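Local coordinates for DNA mismatch repair protein MutL (PDB 6LZI) that binds adenine nucleotide through a Bergerat-type ATPase domain and probably uses ATP hydrolysis to drive DNA mismatch repair, at residues E165-Y170 against V177-F182; V20-E25 against Y93-V98. All coordinates share one frame; numbering follows the deposited sequence.

Contact 1 of 2, residues E165-Y170 against V177-F182; sequences ELIKEY and VEFTLF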
ATOM      1  N   GLU A 165       0.307   8.426   1.462  1.00 24.88           N
ATOM      2  CA  GLU A 165      -0.345   7.920   2.679  1.00 27.21           C
ATOM      3  C   GLU A 165      -0.676   6.428   2.594  1.00 26.69           C
ATOM      4  O   GLU A 165      -0.494   5.687   3.567  1.00 25.08           O
ATOM      5  CB  GLU A 165      -1.656   8.679   2.964  1.00 30.16           C
ATOM      6  CG  GLU A 165      -1.461  10.061   3.628  1.00 38.84           C
ATOM      7  CD  GLU A 165      -0.487   9.998   4.806  1.00 46.11           C
ATOM      8  OE1 GLU A 165       0.607  10.621   4.733  1.00 47.13           O
ATOM      9  OE2 GLU A 165      -0.798   9.276   5.785  1.00 47.09           O
ATOM     10  N   LEU A 166      -1.212   5.976   1.460  1.00 22.61           N
ATOM     11  CA  LEU A 166      -1.473   4.546   1.269  1.00 22.73           C
ATOM     12  C   LEU A 166      -0.227   3.701   1.436  1.00 23.71           C
ATOM     13  O   LEU A 166      -0.282   2.640   2.049  1.00 20.77           O
ATOM     14  CB  LEU A 166      -2.081   4.302  -0.118  1.00 22.13           C
ATOM     15  CG  LEU A 166      -2.338   2.831  -0.439  1.00 23.56           C
ATOM     16  CD1 LEU A 166      -3.574   2.330   0.360  1.00 26.42           C
ATOM     17  CD2 LEU A 166      -2.478   2.564  -1.964  1.00 24.36           C
ATOM     18  N   ILE A 167       0.893   4.105   0.828  1.00 21.53           N
ATOM     19  CA  ILE A 167       2.097   3.255   0.943  1.00 21.89           C
ATOM     20  C   ILE A 167       2.613   3.264   2.380  1.00 20.27           C
ATOM     21  O   ILE A 167       3.047   2.237   2.898  1.00 24.69           O
ATOM     22  CB  ILE A 167       3.198   3.698  -0.036  1.00 22.53           C
ATOM     23  CG1 ILE A 167       2.684   3.621  -1.484  1.00 21.32           C
ATOM     24  CG2 ILE A 167       4.452   2.808   0.239  1.00 23.14           C
ATOM     25  CD1 ILE A 167       2.175   2.225  -1.927  1.00 24.00           C
ATOM     26  N   LYS A 168       2.494   4.406   3.075  1.00 20.24           N
ATOM     27  CA  LYS A 168       2.840   4.422   4.494  1.00 24.56           C
ATOM     28  C   LYS A 168       1.991   3.437   5.263  1.00 22.04           C
ATOM     29  O   LYS A 168       2.492   2.730   6.144  1.00 19.44           O
ATOM     30  CB  LYS A 168       2.690   5.835   5.077  1.00 25.79           C
ATOM     31  CG  LYS A 168       3.778   6.765   4.569  1.00 26.44           C
ATOM     32  CD  LYS A 168       3.561   8.198   5.074  1.00 29.15           C
ATOM     33  CE  LYS A 168       4.701   9.080   4.462  1.00 33.22           C
ATOM     34  NZ  LYS A 168       4.803  10.396   5.149  1.00 36.63           N
ATOM     35  N   GLU A 169       0.709   3.362   4.915  1.00 21.69           N
ATOM     36  CA  GLU A 169      -0.210   2.478   5.635  1.00 24.04           C
ATOM     37  C   GLU A 169       0.147   1.018   5.443  1.00 20.64           C
ATOM     38  O   GLU A 169       0.141   0.235   6.401  1.00 19.48           O
ATOM     39  CB  GLU A 169      -1.608   2.787   5.150  1.00 25.45           C
ATOM     40  CG  GLU A 169      -2.735   1.898   5.563  1.00 29.98           C
ATOM     41  CD  GLU A 169      -4.039   2.506   5.047  1.00 35.80           C
ATOM     42  OE1 GLU A 169      -4.555   1.997   4.022  1.00 34.81           O
ATOM     43  OE2 GLU A 169      -4.489   3.516   5.639  1.00 47.41           O
ATOM     44  N   TYR A 170       0.461   0.627   4.214  1.00 22.86           N
ATOM     45  CA  TYR A 170       0.975  -0.723   3.979  1.00 20.67           C
ATOM     46  C   TYR A 170       2.348  -0.932   4.642  1.00 21.49           C
ATOM     47  O   TYR A 170       2.673  -2.025   5.144  1.00 21.51           O
ATOM     48  CB  TYR A 170       1.153  -0.930   2.477  1.00 19.89           C
ATOM     49  CG  TYR A 170      -0.102  -1.257   1.745  1.00 21.14           C
ATOM     50  CD1 TYR A 170      -0.715  -2.429   1.950  1.00 23.30           C
ATOM     51  CD2 TYR A 170      -0.618  -0.402   0.769  1.00 17.90           C
ATOM     52  CE1 TYR A 170      -1.832  -2.778   1.267  1.00 27.12           C
ATOM     53  CE2 TYR A 170      -1.770  -0.744   0.049  1.00 23.12           C
ATOM     54  CZ  TYR A 170      -2.367  -1.944   0.339  1.00 26.49           C
ATOM     55  OH  TYR A 170      -3.474  -2.397  -0.355  1.00 32.08           O
ATOM     56  N   VAL A 177       8.662  -6.108   4.833  1.00 21.32           N
ATOM     57  CA  VAL A 177       8.629  -5.836   3.396  1.00 20.99           C
ATOM     58  C   VAL A 177       9.319  -4.514   3.120  1.00 20.43           C
ATOM     59  O   VAL A 177       9.121  -3.543   3.840  1.00 20.98           O
ATOM     60  CB  VAL A 177       7.187  -5.806   2.863  1.00 20.48           C
ATOM     61  CG1 VAL A 177       7.130  -5.479   1.326  1.00 20.69           C
ATOM     62  CG2 VAL A 177       6.609  -7.216   3.104  1.00 22.00           C
ATOM     63  N   GLU A 178      10.113  -4.483   2.065  1.00 19.35           N
ATOM     64  CA  GLU A 178      10.684  -3.218   1.646  1.00 17.52           C
ATOM     65  C   GLU A 178       9.705  -2.510   0.736  1.00 20.39           C
ATOM     66  O   GLU A 178       9.068  -3.134  -0.108  1.00 22.23           O
ATOM     67  CB  GLU A 178      12.034  -3.462   0.947  1.00 19.43           C
ATOM     68  CG  GLU A 178      12.677  -2.189   0.382  1.00 26.66           C
ATOM     69  CD  GLU A 178      14.037  -2.516  -0.161  1.00 31.96           C
ATOM     70  OE1 GLU A 178      14.520  -1.787  -1.034  1.00 34.62           O
ATOM     71  OE2 GLU A 178      14.629  -3.507   0.311  1.00 34.42           O
ATOM     72  N   PHE A 179       9.583  -1.198   0.914  1.00 19.98           N
ATOM     73  CA  PHE A 179       8.749  -0.392   0.045  1.00 20.38           C
ATOM     74  C   PHE A 179       9.554   0.770  -0.492  1.00 18.65           C
ATOM     75  O   PHE A 179      10.238   1.466   0.257  1.00 20.41           O
ATOM     76  CB  PHE A 179       7.524   0.182   0.804  1.00 20.77           C
ATOM     77  CG  PHE A 179       6.556  -0.847   1.206  1.00 19.68           C
ATOM     78  CD1 PHE A 179       5.516  -1.206   0.366  1.00 23.30           C
ATOM     79  CD2 PHE A 179       6.655  -1.456   2.479  1.00 21.61           C
ATOM     80  CE1 PHE A 179       4.618  -2.168   0.730  1.00 18.60           C
ATOM     81  CE2 PHE A 179       5.787  -2.452   2.822  1.00 21.45           C
ATOM     82  CZ  PHE A 179       4.794  -2.792   1.955  1.00 20.39           C
ATOM     83  N   THR A 180       9.383   1.045  -1.765  1.00 21.24           N
ATOM     84  CA  THR A 180       9.926   2.239  -2.354  1.00 18.64           C
ATOM     85  C   THR A 180       8.806   2.918  -3.128  1.00 21.92           C
ATOM     86  O   THR A 180       7.996   2.241  -3.764  1.00 20.48           O
ATOM     87  CB  THR A 180      11.086   1.900  -3.297  1.00 29.10           C
ATOM     88  OG1 THR A 180      12.074   1.165  -2.541  1.00 32.74           O
ATOM     89  CG2 THR A 180      11.725   3.147  -3.760  1.00 32.20           C
ATOM     90  N   LEU A 181       8.792   4.268  -3.094  1.00 21.91           N
ATOM     91  CA  LEU A 181       7.891   5.059  -3.943  1.00 20.13           C
ATOM     92  C   LEU A 181       8.709   6.125  -4.651  1.00 24.87           C
ATOM     93  O   LEU A 181       9.387   6.894  -3.988  1.00 28.49           O
ATOM     94  CB  LEU A 181       6.807   5.755  -3.100  1.00 22.24           C
ATOM     95  CG  LEU A 181       5.887   6.747  -3.837  1.00 23.51           C
ATOM     96  CD1 LEU A 181       4.963   6.074  -4.898  1.00 22.06           C
ATOM     97  CD2 LEU A 181       5.017   7.460  -2.768  1.00 24.79           C
ATOM     98  N   PHE A 182       8.631   6.160  -5.992  1.00 28.20           N
ATOM     99  CA  PHE A 182       9.100   7.248  -6.823  1.00 27.79           C
ATOM    100  C   PHE A 182       7.882   8.032  -7.307  1.00 27.62           C
ATOM    101  O   PHE A 182       6.952   7.441  -7.847  1.00 26.71           O
ATOM    102  CB  PHE A 182       9.849   6.723  -8.057  1.00 31.12           C
ATOM    103  CG  PHE A 182      11.057   5.897  -7.743  1.00 37.78           C
ATOM    104  CD1 PHE A 182      12.278   6.489  -7.569  1.00 37.19           C
ATOM    105  CD2 PHE A 182      10.957   4.505  -7.585  1.00 44.28           C
ATOM    106  CE1 PHE A 182      13.391   5.727  -7.255  1.00 38.99           C
ATOM    107  CE2 PHE A 182      12.078   3.739  -7.280  1.00 41.99           C
ATOM    108  CZ  PHE A 182      13.285   4.351  -7.098  1.00 36.58           C
TER
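I167 meets F179 where helix 156-173 packs on strand 178-183. Each of the two gives up about 71 Å² of surface to the other segment, and Y170 gives up about 37 Å². No hydrogen bond crosses; the side-chain contacts are apolar. CG2 of I167 touches CB of F179 at 4.1 Å, and CD1 of the ring lies only slightly farther off. This methyl is anti to the backbone N of I167, while CG1 sits beside that N (chi1 -59°). The isoleucine also touches V37 and L189, on the strands that flank 178-183 in the sheet. The far end of the F179 ring lies against Y170. Its CE1 is 4.1 Å from CB of Y170, and its CZ is 3.9 Å from O of Y170. The tyrosine thus offers the root of its side chain and its carbonyl. Its own ring leads away from the strand toward helix 16-29, with L166 CD2 at the ring edge, in plane. The carbonyl O of Y170 is hydrogen-bonded to N174 ND2. A171 also touches F179, so the phenyl group is held along one stripe of the helix. Replacing F179 by an alanine would probably open a gap between strand and helix and leave the CG2 methyl of I167 and CB of Y170 without their aromatic partner. Six residues link the two segments, so the chain returns from the helix to the sheet after a short connection. A helix laid against a mixed sheet in this way belongs to the layered alpha/beta sandwich of the GHKL (Bergerat) ATPase domain.

Contact 2 of 2, residues V20-E25 against Y93-V98; sequences VKELVE and YSISSV
I95 touches E22 and L23 where two helices of the Bergerat ATP-binding fold meet, 16-29 and 91-96. Both border the nucleotide site: the side chain of E22 is about 4 Å from the bound magnesium ion and about 5 Å from ADP. The apolar contact is small, about 96 Å² in all, and rests on one methyl. CD1 of I95 lies 4.0 Å from CD2 of L23. The same methyl is 3.9 Å from CB of E22, so it meets the aliphatic root of the glutamate and not its carboxylate. I95 reaches this far because its chain is extended beyond CG1 (chi2 170°). L23 also touches L92 and V49, which joins the contact to strand 46-51, and I13 also touches I95. The charged interactions stay within helix 16-29. K21 NZ forms a salt bridge with E22 OE1 at 2.9 Å and a longer one, weak as a hydrogen bond, with E25 OE2 at 3.3 Å. K21 thus ties the two acidic groups together in one salt-bridge network. The E22 chain bends at chi2 (-69°), which turns its carboxylate away from I95 and toward K21 NZ. The lysine meets OE1 from above the carboxylate plane, 51° out of it. Polar bonds also hold the end of helix 91-96. The carbonyl O of I95 takes a hydrogen bond from S99 OG. One residue earlier, S94 O takes a bond from S97 OG at 3.1 Å, with the donor above the carbonyl plane.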
ATOM      1  N   VAL A  20      -3.199   1.749  -7.075  1.00 20.66           N
ATOM      2  CA  VAL A  20      -2.013   1.386  -6.305  1.00 18.63           C
ATOM      3  C   VAL A  20      -2.398   0.397  -5.228  1.00 18.45           C
ATOM      4  O   VAL A  20      -1.727  -0.595  -5.014  1.00 20.67           O
ATOM      5  CB  VAL A  20      -1.423   2.637  -5.657  1.00 22.58           C
ATOM      6  CG1 VAL A  20      -0.217   2.318  -4.766  1.00 22.61           C
ATOM      7  CG2 VAL A  20      -0.988   3.602  -6.748  1.00 23.97           C
ATOM      8  N   LYS A  21      -3.574   0.609  -4.636  1.00 22.03           N
ATOM      9  CA  LYS A  21      -3.982  -0.256  -3.535  1.00 19.22           C
ATOM     10  C   LYS A  21      -4.113  -1.693  -4.033  1.00 19.41           C
ATOM     11  O   LYS A  21      -3.599  -2.669  -3.413  1.00 19.66           O
ATOM     12  CB  LYS A  21      -5.327   0.242  -2.975  1.00 24.12           C
ATOM     13  CG  LYS A  21      -5.876  -0.636  -1.854  1.00 25.84           C
ATOM     14  CD  LYS A  21      -6.855  -1.674  -2.403  1.00 35.86           C
ATOM     15  CE  LYS A  21      -7.676  -2.280  -1.311  1.00 44.55           C
ATOM     16  NZ  LYS A  21      -8.457  -3.399  -1.900  1.00 44.97           N
ATOM     17  N   GLU A  22      -4.857  -1.850  -5.127  1.00 19.58           N
ATOM     18  CA  GLU A  22      -5.107  -3.188  -5.653  1.00 19.08           C
ATOM     19  C   GLU A  22      -3.828  -3.813  -6.080  1.00 20.91           C
ATOM     20  O   GLU A  22      -3.617  -4.994  -5.802  1.00 21.36           O
ATOM     21  CB  GLU A  22      -6.084  -3.192  -6.801  1.00 20.59           C
ATOM     22  CG  GLU A  22      -7.423  -2.603  -6.402  1.00 20.60           C
ATOM     23  CD  GLU A  22      -8.189  -3.487  -5.422  1.00 25.66           C
ATOM     24  OE1 GLU A  22      -9.079  -2.984  -4.682  1.00 29.87           O
ATOM     25  OE2 GLU A  22      -7.887  -4.683  -5.335  1.00 24.22           O
ATOM     26  N   LEU A  23      -2.922  -3.027  -6.709  1.00 17.88           N
ATOM     27  CA  LEU A  23      -1.681  -3.686  -7.138  1.00 16.67           C
ATOM     28  C   LEU A  23      -0.814  -4.099  -5.944  1.00 19.86           C
ATOM     29  O   LEU A  23      -0.274  -5.203  -5.925  1.00 20.51           O
ATOM     30  CB  LEU A  23      -0.883  -2.787  -8.110  1.00 15.01           C
ATOM     31  CG  LEU A  23      -1.766  -2.571  -9.350  1.00 16.86           C
ATOM     32  CD1 LEU A  23      -0.961  -1.556 -10.283  1.00 21.53           C
ATOM     33  CD2 LEU A  23      -2.230  -3.755 -10.125  1.00 18.06           C
ATOM     34  N   VAL A  24      -0.649  -3.221  -4.942  1.00 20.28           N
ATOM     35  CA  VAL A  24       0.252  -3.564  -3.848  1.00 19.15           C
ATOM     36  C   VAL A  24      -0.372  -4.692  -3.044  1.00 20.08           C
ATOM     37  O   VAL A  24       0.315  -5.590  -2.565  1.00 20.52           O
ATOM     38  CB  VAL A  24       0.474  -2.304  -2.991  1.00 16.77           C
ATOM     39  CG1 VAL A  24       1.108  -2.640  -1.686  1.00 17.40           C
ATOM     40  CG2 VAL A  24       1.316  -1.218  -3.808  1.00 18.41           C
ATOM     41  N   GLU A  25      -1.697  -4.693  -2.934  1.00 18.17           N
ATOM     42  CA  GLU A  25      -2.334  -5.842  -2.280  1.00 16.75           C
ATOM     43  C   GLU A  25      -1.964  -7.142  -2.988  1.00 20.58           C
ATOM     44  O   GLU A  25      -1.646  -8.139  -2.312  1.00 25.86           O
ATOM     45  CB  GLU A  25      -3.863  -5.654  -2.210  1.00 21.63           C
ATOM     46  CG  GLU A  25      -4.611  -6.867  -1.643  1.00 27.82           C
ATOM     47  CD  GLU A  25      -6.104  -6.594  -1.475  1.00 34.30           C
ATOM     48  OE1 GLU A  25      -6.988  -7.301  -2.066  1.00 33.62           O
ATOM     49  OE2 GLU A  25      -6.399  -5.684  -0.690  1.00 38.06           O
ATOM     50  N   TYR A  93      -9.030  -6.872 -14.000  1.00 27.37           N
ATOM     51  CA  TYR A  93      -9.950  -6.637 -15.103  1.00 31.93           C
ATOM     52  C   TYR A  93     -10.474  -5.226 -15.044  1.00 36.17           C
ATOM     53  O   TYR A  93     -10.556  -4.510 -16.060  1.00 33.92           O
ATOM     54  CB  TYR A  93     -11.117  -7.594 -15.015  1.00 29.42           C
ATOM     55  CG  TYR A  93     -12.204  -7.276 -15.986  1.00 30.90           C
ATOM     56  CD1 TYR A  93     -12.052  -7.534 -17.321  1.00 37.25           C
ATOM     57  CD2 TYR A  93     -13.394  -6.713 -15.552  1.00 40.06           C
ATOM     58  CE1 TYR A  93     -13.069  -7.228 -18.228  1.00 47.35           C
ATOM     59  CE2 TYR A  93     -14.427  -6.423 -16.446  1.00 47.16           C
ATOM     60  CZ  TYR A  93     -14.250  -6.677 -17.771  1.00 51.92           C
ATOM     61  OH  TYR A  93     -15.277  -6.374 -18.640  1.00 60.89           O
ATOM     62  N   SER A  94     -10.903  -4.837 -13.855  1.00 34.38           N
ATOM     63  CA  SER A  94     -11.507  -3.541 -13.707  1.00 32.18           C
ATOM     64  C   SER A  94     -10.452  -2.453 -13.943  1.00 32.14           C
ATOM     65  O   SER A  94     -10.753  -1.431 -14.579  1.00 33.77           O
ATOM     66  CB  SER A  94     -12.224  -3.505 -12.337  1.00 29.46           C
ATOM     67  OG  SER A  94     -11.527  -2.695 -11.438  1.00 43.22           O
ATOM     68  N   ILE A  95      -9.174  -2.696 -13.579  1.00 23.91           N
ATOM     69  CA  ILE A  95      -8.112  -1.705 -13.860  1.00 19.02           C
ATOM     70  C   ILE A  95      -7.782  -1.667 -15.346  1.00 21.28           C
ATOM     71  O   ILE A  95      -7.616  -0.592 -15.928  1.00 23.43           O
ATOM     72  CB  ILE A  95      -6.843  -2.023 -13.039  1.00 22.29           C
ATOM     73  CG1 ILE A  95      -7.111  -1.823 -11.532  1.00 25.17           C
ATOM     74  CG2 ILE A  95      -5.598  -1.149 -13.476  1.00 21.46           C
ATOM     75  CD1 ILE A  95      -5.991  -2.353 -10.642  1.00 28.69           C
ATOM     76  N   SER A  96      -7.702  -2.814 -15.981  1.00 23.94           N
ATOM     77  CA  SER A  96      -7.290  -2.813 -17.397  1.00 25.98           C
ATOM     78  C   SER A  96      -8.371  -2.266 -18.307  1.00 27.10           C
ATOM     79  O   SER A  96      -8.083  -1.809 -19.424  1.00 23.36           O
ATOM     80  CB  SER A  96      -6.950  -4.230 -17.803  1.00 26.04           C
ATOM     81  OG  SER A  96      -8.145  -5.046 -17.837  1.00 28.24           O
ATOM     82  N   SER A  97      -9.607  -2.256 -17.834  1.00 22.81           N
ATOM     83  CA  SER A  97     -10.653  -1.796 -18.730  1.00 31.21           C
ATOM     84  C   SER A  97     -10.793  -0.273 -18.756  1.00 34.01           C
ATOM     85  O   SER A  97     -11.669   0.269 -19.469  1.00 31.33           O
ATOM     86  CB  SER A  97     -11.948  -2.492 -18.327  1.00 34.40           C
ATOM     87  OG  SER A  97     -12.394  -2.092 -17.071  1.00 43.36           O
ATOM     88  N   VAL A  98      -9.926   0.435 -18.052  1.00 31.74           N
ATOM     89  CA  VAL A  98     -10.082   1.854 -17.775  1.00 25.65           C
ATOM     90  C   VAL A  98      -8.692   2.474 -17.926  1.00 28.79           C
ATOM     91  O   VAL A  98      -8.405   3.546 -17.424  1.00 29.74           O
ATOM     92  CB  VAL A  98     -10.789   1.938 -16.400  1.00 33.02           C
ATOM     93  CG1 VAL A  98      -9.928   2.057 -15.144  1.00 27.54           C
ATOM     94  CG2 VAL A  98     -12.170   2.461 -16.438  1.00 28.89           C
TER

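Both contacts are buried and share no segment, but they meet at helix 16-29. In contact 1 the partner of helix 156-173 is a sheet strand; in contact 2 two helices face each other. Contact 1 lies nearer the centre of the chain and buries more than twice the surface. Its chemistry is apolar and aromatic. Contact 2 is a slighter apolar touch, with charged groups beside it close to magnesium and ADP. The two are joined directly: Y170 OH lies 3.1 Å from K21 O, a probable hydrogen bond, and I167 CD1 packs on V20 CG1 at 3.7 Å. Helix 16-29 thus connects helix 156-173 with the nucleotide site.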